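Local structure of putative branched chain amino acid ABC transporter, periplasmic amino acid-binding protein (Brucella ovis, 4XFK) at residues K143-G148 / K240-F245; K152-E157 / L375-F380. The protein is a component of an amino-acid transport system, probably the periplasmic protein that binds leucine, isoleucine, valine, threonine and alanine. The protein carries 1 engineered substitution. All coordinates share one frame; numbering follows the deposited sequence.

Interactions 1 and 2 lie side by side in the same lobe of this periplasmic binding protein, their centres about 8 Å apart, and illustrate how one helix can be packed against one sheet at its middle and at its C-terminal end. Helix 138-152 is common to both: its middle rests on the parallel strand 240-243 in interaction 1, while its last residue and the loop beyond it meet strand 373-380 in interaction 2. Both strands belong to one mixed sheet. Along the chain the segments alternate, so residues 240-245 fall between the two halves of interaction 2. The contacts also touch directly, Gly148 O lying 3.5 Å from Phe377 CE1, so the buried contact and the surface contact abut there.

Interaction 1 (K143-G148 / K240-F245)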
loop_
_atom_site.group_PDB
_atom_site.type_symbol
_atom_site.label_atom_id
_atom_site.label_comp_id
_atom_site.label_asym_id
_atom_site.label_seq_id
_atom_site.Cartn_x
_atom_site.Cartn_y
_atom_site.Cartn_z
ATOM N N LYS A 143 -11.579 7.278 -3.082
ATOM C CA LYS A 143 -12.995 7.007 -3.276
ATOM C C LYS A 143 -13.564 6.376 -2.013
ATOM O O LYS A 143 -14.578 6.821 -1.476
ATOM C CB LYS A 143 -13.204 6.049 -4.445
ATOM C CG LYS A 143 -14.601 5.451 -4.477
ATOM C CD LYS A 143 -14.713 4.284 -5.453
ATOM C CE LYS A 143 -14.091 2.995 -4.907
ATOM N NZ LYS A 143 -12.649 2.849 -5.253
ATOM N N THR A 144 -12.899 5.323 -1.526
ATOM C CA THR A 144 -13.436 4.617 -0.365
ATOM C C THR A 144 -13.456 5.465 0.905
ATOM O O THR A 144 -14.439 5.422 1.643
ATOM C CB THR A 144 -12.770 3.234 -0.096
ATOM O OG1 THR A 144 -11.369 3.395 0.150
ATOM C CG2 THR A 144 -12.978 2.273 -1.267
ATOM N N VAL A 145 -12.398 6.234 1.165
ATOM C CA VAL A 145 -12.389 7.024 2.390
ATOM C C VAL A 145 -13.510 8.065 2.371
ATOM O O VAL A 145 -14.222 8.249 3.365
ATOM C CB VAL A 145 -10.997 7.653 2.715
ATOM C CG1 VAL A 145 -10.707 8.900 1.874
ATOM C CG2 VAL A 145 -10.900 7.960 4.197
ATOM N N ALA A 146 -13.702 8.717 1.228
ATOM C CA ALA A 146 -14.721 9.754 1.127
ATOM C C ALA A 146 -16.131 9.148 1.149
ATOM O O ALA A 146 -17.019 9.637 1.857
ATOM C CB ALA A 146 -14.510 10.581 -0.142
ATOM N N GLN A 147 -16.340 8.084 0.379
ATOM C CA GLN A 147 -17.650 7.442 0.348
ATOM C C GLN A 147 -18.034 6.862 1.709
ATOM O O GLN A 147 -19.192 6.944 2.117
ATOM C CB GLN A 147 -17.713 6.364 -0.729
ATOM C CG GLN A 147 -19.102 5.778 -0.912
ATOM C CD GLN A 147 -20.080 6.789 -1.459
ATOM O OE1 GLN A 147 -19.775 7.515 -2.407
ATOM N NE2 GLN A 147 -21.259 6.858 -0.855
ATOM N N GLY A 148 -17.070 6.270 2.407
ATOM C CA GLY A 148 -17.316 5.744 3.740
ATOM C C GLY A 148 -17.756 6.829 4.708
ATOM O O GLY A 148 -18.724 6.665 5.448
ATOM N N LYS A 240 -11.111 17.251 10.501
ATOM C CA LYS A 240 -10.585 15.900 10.622
ATOM C C LYS A 240 -9.899 15.477 9.334
ATOM O O LYS A 240 -10.364 15.783 8.233
ATOM C CB LYS A 240 -11.695 14.926 11.011
ATOM C CG LYS A 240 -12.296 15.225 12.387
ATOM C CD LYS A 240 -11.229 15.220 13.490
ATOM C CE LYS A 240 -11.762 15.767 14.811
ATOM N NZ LYS A 240 -10.669 15.830 15.833
ATOM N N PHE A 241 -8.762 14.808 9.475
ATOM C CA PHE A 241 -8.043 14.288 8.326
ATOM C C PHE A 241 -8.719 13.036 7.781
ATOM O O PHE A 241 -9.174 12.182 8.539
ATOM C CB PHE A 241 -6.591 13.968 8.703
ATOM C CG PHE A 241 -5.735 15.185 8.939
ATOM C CD1 PHE A 241 -5.096 15.818 7.888
ATOM C CD2 PHE A 241 -5.558 15.683 10.214
ATOM C CE1 PHE A 241 -4.305 16.934 8.110
ATOM C CE2 PHE A 241 -4.765 16.804 10.438
ATOM C CZ PHE A 241 -4.139 17.425 9.386
ATOM N N ALA A 242 -8.791 12.948 6.457
ATOM C CA ALA A 242 -9.255 11.747 5.776
ATOM C C ALA A 242 -8.078 11.241 4.959
ATOM O O ALA A 242 -7.619 11.921 4.041
ATOM C CB ALA A 242 -10.447 12.059 4.888
ATOM N N THR A 243 -7.579 10.059 5.321
ATOM C CA THR A 243 -6.246 9.661 4.906
ATOM C C THR A 243 -6.178 8.254 4.353
ATOM O O THR A 243 -7.111 7.453 4.502
ATOM C CB THR A 243 -5.269 9.691 6.105
ATOM O OG1 THR A 243 -5.552 8.588 6.982
ATOM C CG2 THR A 243 -5.361 11.014 6.865
ATOM N N SER A 244 -5.028 7.958 3.750
ATOM C CA SER A 244 -4.651 6.602 3.399
ATOM C C SER A 244 -3.716 5.977 4.424
ATOM O O SER A 244 -3.697 4.755 4.548
ATOM C CB SER A 244 -3.976 6.585 2.024
ATOM O OG SER A 244 -3.014 7.626 1.904
ATOM N N PHE A 245 -2.960 6.799 5.161
ATOM C CA PHE A 245 -1.818 6.279 5.929
ATOM C C PHE A 245 -1.768 6.711 7.391
ATOM O O PHE A 245 -0.714 6.602 8.026
ATOM C CB PHE A 245 -0.488 6.654 5.258
ATOM C CG PHE A 245 -0.369 6.179 3.830
ATOM C CD1 PHE A 245 -0.659 4.866 3.484
ATOM C CD2 PHE A 245 0.033 7.053 2.834
ATOM C CE1 PHE A 245 -0.564 4.443 2.159
ATOM C CE2 PHE A 245 0.142 6.638 1.520
ATOM C CZ PHE A 245 -0.155 5.327 1.177
#
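Packing of a helix on the parallel part of a mixed sheet, the basic layer arrangement of the alpha/beta lobes of periplasmic binding proteins, brings Val145 of helix 138-152 onto Ala242 and Thr243 of strand 240-243. The two chains come closest at Val145 and Ala242, whose CA atoms are 6.6 Å apart, and both side chains leave the backbone toward the opposing segment. One methyl does the touching: Val145 CG2, which the side-chain rotation places anti to the backbone N and directs at the strand, lies 4.2 Å from Ala242 CB, and it also sits 3.8 Å from Thr243 O, against the strand backbone. The side chain of Thr243 points away from the helix; its OG1 is hydrogen-bonded to Ile263 O and Leu246 N. On the helix side of the sheet, Val145 also reaches Ile263 and Ser265 of the neighbouring strand 263-266, and Ala242 touches Met149 one turn further along the helix. With methyl meeting methyl at so short a backbone separation, the small alanine probably helps the helix lie close to the strand. No hydrogen bond crosses between the segments, so the contact rests on dispersion and the burial of apolar surface, without the directional constraint of a polar bond.

Interaction 2 (K152-E157 / L375-F380); sequences KGILGE and LPFKTF. With ACT (acetate ion), chain C.
Lys152, the last residue of helix 138-152, sets CD over one face of Phe377 at the point where a Schellman motif ends the helix and strand 373-380 passes by. In the lysine conformer described, one of two modelled, CG stands anti to the backbone N (chi1 -174°), and the chain runs extended as far as CE, crossing the phenylalanine side chain at about a right angle. The central contact is a CH-pi interaction: Lys152 CD is 3.6 Å from the centroid of the Phe377 ring, only 16° off its normal, though displaced toward the rim. Lys152 CB adds a second contact, 3.8 Å from Phe377 CE1. Beyond CD the chain bends at its last torsion (chi4 55°). The ammonium nitrogen NZ is 5.3 Å from the same ring centroid, so any cation-pi attraction is weak at most, and its ion pair with Glu358 is likewise long and weak. Gly153 then leaves the helix with positive phi, completing the Schellman turn. Next, Ile154 comes back toward the strand and places CD1 4.3 Å from Phe377 CZ, while also packing on Met149 and Ile263. The lysine methylenes and the isoleucine thus meet the same aromatic ring, at the surface end of the helix-sheet interface. Across from them, Phe377 and Lys378 form a classic beta bulge, both facing Val356 of strand 350-360. The Phe377 side chain sets out toward the loop, whereas Lys378 begins in that direction but turns off, its CG lying over one face of the Phe380 ring. Further along the strand an acetate ion, probably from the crystallisation liquor, accepts a hydrogen bond from the threonine hydroxyl, with Thr379 OG1 2.8 Å from acetate OXT.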
loop_
_atom_site.group_PDB
_atom_site.type_symbol
_atom_site.label_atom_id
_atom_site.label_comp_id
_atom_site.label_asym_id
_atom_site.label_seq_id
_atom_site.Cartn_x
_atom_site.Cartn_y
_atom_site.Cartn_z
ATOM N N LYS A 152 -21.509 7.308 6.520
ATOM C CA LYS A 152 -21.606 7.424 7.973
ATOM C C LYS A 152 -22.200 8.772 8.385
ATOM O O LYS A 152 -22.622 8.955 9.527
ATOM C CB LYS A 152 -20.228 7.221 8.619
ATOM C CG LYS A 152 -20.239 7.187 10.147
ATOM C CD LYS A 152 -18.835 7.106 10.725
ATOM C CE LYS A 152 -18.833 7.392 12.220
ATOM N NZ LYS A 152 -19.755 6.499 12.974
ATOM N N GLY A 153 -22.244 9.716 7.452
ATOM C CA GLY A 153 -22.791 11.033 7.731
ATOM C C GLY A 153 -21.795 11.985 8.378
ATOM O O GLY A 153 -22.193 12.959 9.023
ATOM N N ILE A 154 -20.504 11.721 8.187
ATOM C CA ILE A 154 -19.455 12.536 8.800
ATOM C C ILE A 154 -18.576 13.263 7.785
ATOM O O ILE A 154 -17.485 13.731 8.119
ATOM C CB ILE A 154 -18.568 11.712 9.759
ATOM C CG1 ILE A 154 -17.836 10.592 9.004
ATOM C CG2 ILE A 154 -19.410 11.157 10.900
ATOM C CD1 ILE A 154 -16.758 9.902 9.837
ATOM N N LEU A 155 -19.055 13.355 6.548
ATOM C CA LEU A 155 -18.381 14.132 5.513
ATOM C C LEU A 155 -19.069 15.490 5.317
ATOM O O LEU A 155 -20.173 15.568 4.772
ATOM C CB LEU A 155 -18.391 13.362 4.195
ATOM C CG LEU A 155 -17.644 13.991 3.020
ATOM C CD1 LEU A 155 -16.136 13.959 3.248
ATOM C CD2 LEU A 155 -18.011 13.294 1.717
ATOM N N GLY A 156 -18.422 16.560 5.762
ATOM C CA GLY A 156 -18.954 17.900 5.574
ATOM C C GLY A 156 -18.808 18.384 4.143
ATOM O O GLY A 156 -18.200 17.711 3.308
ATOM N N GLU A 157 -19.353 19.560 3.852
ATOM C CA GLU A 157 -19.382 20.059 2.481
ATOM C C GLU A 157 -18.087 20.708 2.025
ATOM O O GLU A 157 -17.903 20.933 0.832
ATOM C CB GLU A 157 -20.511 21.074 2.289
ATOM C CG GLU A 157 -21.899 20.556 2.618
ATOM C CD GLU A 157 -22.286 20.808 4.059
ATOM O OE1 GLU A 157 -21.379 21.017 4.893
ATOM O OE2 GLU A 157 -23.501 20.809 4.355
ATOM N N LEU A 375 -11.045 2.154 14.720
ATOM C CA LEU A 375 -12.294 1.417 14.851
ATOM C C LEU A 375 -12.956 1.387 13.480
ATOM O O LEU A 375 -13.211 2.440 12.896
ATOM C CB LEU A 375 -13.211 2.137 15.840
ATOM C CG LEU A 375 -14.577 1.498 16.094
ATOM C CD1 LEU A 375 -14.433 0.309 17.020
ATOM C CD2 LEU A 375 -15.564 2.521 16.668
ATOM N N PRO A 376 -13.230 0.183 12.952
ATOM C CA PRO A 376 -13.857 0.090 11.629
ATOM C C PRO A 376 -15.328 0.499 11.670
ATOM O O PRO A 376 -16.016 0.171 12.640
ATOM C CB PRO A 376 -13.734 -1.400 11.292
ATOM C CG PRO A 376 -13.728 -2.087 12.619
ATOM C CD PRO A 376 -13.061 -1.140 13.588
ATOM N N PHE A 377 -15.806 1.200 10.641
ATOM C CA PHE A 377 -17.229 1.544 10.579
ATOM C C PHE A 377 -17.909 1.236 9.242
ATOM O O PHE A 377 -19.134 1.304 9.145
ATOM C CB PHE A 377 -17.490 2.997 11.010
ATOM C CG PHE A 377 -16.865 4.035 10.116
ATOM C CD1 PHE A 377 -17.498 4.443 8.950
ATOM C CD2 PHE A 377 -15.661 4.637 10.464
ATOM C CE1 PHE A 377 -16.933 5.409 8.134
ATOM C CE2 PHE A 377 -15.095 5.599 9.652
ATOM C CZ PHE A 377 -15.738 5.998 8.494
ATOM N N LYS A 378 -17.125 0.903 8.220
ATOM C CA LYS A 378 -17.674 0.556 6.912
ATOM C C LYS A 378 -16.690 -0.318 6.155
ATOM O O LYS A 378 -15.516 0.018 6.047
ATOM C CB LYS A 378 -17.981 1.817 6.091
ATOM C CG LYS A 378 -18.431 1.552 4.654
ATOM C CD LYS A 378 -19.767 0.821 4.610
ATOM C CE LYS A 378 -20.220 0.587 3.176
ATOM N NZ LYS A 378 -21.501 -0.174 3.100
ATOM N N THR A 379 -17.168 -1.439 5.631
ATOM C CA THR A 379 -16.349 -2.272 4.759
ATOM C C THR A 379 -16.969 -2.309 3.377
ATOM O O THR A 379 -18.150 -2.627 3.225
ATOM C CB THR A 379 -16.218 -3.705 5.283
ATOM O OG1 THR A 379 -15.488 -3.697 6.512
ATOM C CG2 THR A 379 -15.483 -4.577 4.271
ATOM N N PHE A 380 -16.175 -1.957 2.375
ATOM C CA PHE A 380 -16.593 -2.074 0.990
ATOM C C PHE A 380 -16.073 -3.390 0.444
ATOM O O PHE A 380 -14.927 -3.760 0.692
ATOM C CB PHE A 380 -16.042 -0.914 0.162
ATOM C CG PHE A 380 -16.638 0.412 0.513
ATOM C CD1 PHE A 380 -17.929 0.732 0.106
ATOM C CD2 PHE A 380 -15.915 1.346 1.235
ATOM C CE1 PHE A 380 -18.494 1.961 0.428
ATOM C CE2 PHE A 380 -16.468 2.584 1.552
ATOM C CZ PHE A 380 -17.762 2.890 1.152
HETATM C C ACT C . -17.083 -2.953 9.816
HETATM O O ACT C . -18.190 -2.403 10.031
HETATM O OXT ACT C . -16.459 -2.527 8.820
HETATM C CH3 ACT C . -16.535 -4.039 10.699
#